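Local coordinates for protein thermostable carboxypeptidase 1 (Pyrococcus furiosus, PDB 1KA2) that removes amino acids one at a time from the C-terminus of peptides as a cobalt-dependent metallocarboxypeptidase of broad specificity, at residues E314-I319 and E336-Y341. Sequence-based numbering, arbitrary orientation.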
# COMPACT_ATOMS: atom_id res chain seq x y z
N GLU A 314 -19.46 -8.47 -31.52
CA GLU A 314 -19.47 -7.02 -31.43
C GLU A 314 -18.24 -6.45 -30.70
O GLU A 314 -17.63 -5.49 -31.16
CB GLU A 314 -20.74 -6.54 -30.73
CG GLU A 314 -22.05 -6.84 -31.45
CD GLU A 314 -22.43 -8.31 -31.43
OE1 GLU A 314 -22.24 -8.98 -30.39
OE2 GLU A 314 -22.93 -8.78 -32.47
N PHE A 315 -17.89 -7.04 -29.56
CA PHE A 315 -16.73 -6.56 -28.81
C PHE A 315 -15.49 -6.72 -29.69
O PHE A 315 -14.59 -5.89 -29.68
CB PHE A 315 -16.56 -7.36 -27.50
CG PHE A 315 -15.43 -6.85 -26.63
CD1 PHE A 315 -15.59 -5.69 -25.88
CD2 PHE A 315 -14.19 -7.49 -26.64
CE1 PHE A 315 -14.52 -5.16 -25.15
CE2 PHE A 315 -13.12 -6.98 -25.91
CZ PHE A 315 -13.29 -5.80 -25.16
N VAL A 316 -15.46 -7.79 -30.49
CA VAL A 316 -14.34 -8.04 -31.38
C VAL A 316 -14.22 -6.96 -32.46
O VAL A 316 -13.11 -6.52 -32.79
CB VAL A 316 -14.46 -9.44 -32.05
CG1 VAL A 316 -13.53 -9.52 -33.27
CG2 VAL A 316 -14.12 -10.52 -31.01
N GLU A 317 -15.36 -6.56 -33.03
CA GLU A 317 -15.37 -5.52 -34.06
C GLU A 317 -14.93 -4.19 -33.47
O GLU A 317 -14.19 -3.45 -34.09
CB GLU A 317 -16.76 -5.37 -34.68
CG GLU A 317 -17.21 -6.56 -35.50
CD GLU A 317 -18.67 -6.46 -35.94
OE1 GLU A 317 -19.14 -7.39 -36.63
OE2 GLU A 317 -19.32 -5.46 -35.58
N LEU A 318 -15.38 -3.92 -32.25
CA LEU A 318 -15.04 -2.69 -31.54
C LEU A 318 -13.55 -2.51 -31.27
O LEU A 318 -13.01 -1.40 -31.38
CB LEU A 318 -15.79 -2.65 -30.21
CG LEU A 318 -15.32 -1.56 -29.23
CD1 LEU A 318 -15.56 -0.18 -29.86
CD2 LEU A 318 -16.05 -1.71 -27.90
N ILE A 319 -12.89 -3.60 -30.89
CA ILE A 319 -11.47 -3.57 -30.56
C ILE A 319 -10.55 -3.88 -31.75
O ILE A 319 -9.36 -3.55 -31.74
CB ILE A 319 -11.17 -4.60 -29.44
CG1 ILE A 319 -12.27 -4.57 -28.39
CG2 ILE A 319 -9.82 -4.31 -28.79
CD1 ILE A 319 -12.56 -3.20 -27.82
N GLU A 336 -12.94 -12.00 -38.06
CA GLU A 336 -13.54 -13.31 -37.84
C GLU A 336 -12.47 -14.20 -37.22
O GLU A 336 -12.75 -15.05 -36.38
CB GLU A 336 -14.03 -13.94 -39.16
CG GLU A 336 -15.55 -13.95 -39.35
CD GLU A 336 -16.29 -14.83 -38.35
OE1 GLU A 336 -16.00 -16.05 -38.28
OE2 GLU A 336 -17.17 -14.31 -37.62
N ASP A 337 -11.23 -14.00 -37.66
CA ASP A 337 -10.11 -14.75 -37.13
C ASP A 337 -9.98 -14.47 -35.64
O ASP A 337 -9.66 -15.36 -34.86
CB ASP A 337 -8.81 -14.35 -37.84
CG ASP A 337 -8.57 -15.14 -39.12
OD1 ASP A 337 -7.79 -14.66 -39.97
OD2 ASP A 337 -9.15 -16.24 -39.25
N VAL A 338 -10.22 -13.22 -35.26
CA VAL A 338 -10.13 -12.84 -33.86
C VAL A 338 -11.32 -13.45 -33.14
O VAL A 338 -11.19 -13.92 -32.01
CB VAL A 338 -10.14 -11.30 -33.68
CG1 VAL A 338 -10.05 -10.95 -32.20
CG2 VAL A 338 -8.95 -10.68 -34.44
N TYR A 339 -12.47 -13.45 -33.79
CA TYR A 339 -13.66 -14.03 -33.18
C TYR A 339 -13.44 -15.50 -32.85
O TYR A 339 -13.54 -15.90 -31.69
CB TYR A 339 -14.88 -13.91 -34.08
CG TYR A 339 -16.12 -14.46 -33.41
CD1 TYR A 339 -16.78 -13.73 -32.43
CD2 TYR A 339 -16.57 -15.75 -33.70
CE1 TYR A 339 -17.86 -14.27 -31.74
CE2 TYR A 339 -17.65 -16.30 -33.01
CZ TYR A 339 -18.29 -15.56 -32.03
OH TYR A 339 -19.36 -16.11 -31.34
N LEU A 340 -13.14 -16.32 -33.87
CA LEU A 340 -12.92 -17.75 -33.66
C LEU A 340 -11.86 -18.00 -32.58
O LEU A 340 -11.97 -18.92 -31.77
CB LEU A 340 -12.51 -18.42 -34.98
CG LEU A 340 -13.54 -18.40 -36.12
CD1 LEU A 340 -12.91 -18.95 -37.40
CD2 LEU A 340 -14.78 -19.22 -35.74
N TYR A 341 -10.84 -17.15 -32.57
CA TYR A 341 -9.76 -17.23 -31.60
C TYR A 341 -10.32 -17.05 -30.19
O TYR A 341 -10.06 -17.87 -29.30
CB TYR A 341 -8.74 -16.14 -31.94
CG TYR A 341 -7.65 -15.89 -30.93
CD1 TYR A 341 -6.92 -16.95 -30.37
CD2 TYR A 341 -7.30 -14.59 -30.58
CE1 TYR A 341 -5.88 -16.71 -29.49
CE2 TYR A 341 -6.25 -14.34 -29.69
CZ TYR A 341 -5.55 -15.40 -29.15
OH TYR A 341 -4.50 -15.14 -28.29
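V316 reaches from helix 313-326 to helix 335-342 and meets V338 and Y339 there, its two methyls splitting the work between them. CG1 goes to V338: it lies 3.9 Å from V338 CB and equally near the CG1 methyl of that valine. CG2 takes the Y339 side, resting 4.2 Å from Y339 CA and 4.4 Å from Y339 CD1. That methyl comes to the ring obliquely, at the end nearest the backbone, well short of the hydroxyl.

The two valines both point their CB across the gap, yet they do not meet head-on; their side chains slide past each other in opposite directions. In V316 the torsion sets CG1 anti to the backbone N (chi1 163°) and leaves CG2 beside that N, which divides the methyls between the two neighbouring residues opposite. The V316 and Y339 CA atoms are 6.3 Å apart, so the helices approach closely here, and V316 CG1 comes within 4.1 Å of Y339 N.

Y339 lies alongside the first helix: with CG anti to its own N (chi1 -178°), the ring runs on past V316, touches K313, and its OH is hydrogen-bonded to K497 near the C-terminus. Further along helix 313-326, L323 touches V338 as well, while M330 reaches the same valine from the intervening loop. K313 also pairs with E336 in a salt bridge between the two helices' beginnings.

V316 thus joins two successive helices, 313-326 and 335-342, linked by a short connection some distance from the metal site. No hydrogen bond links the two segments directly, so their mutual fit depends on van der Waals contact and the hydrophobic effect, while the side-chain polar bonds of E336 and Y339 go to K313 and K497, outside the two segments.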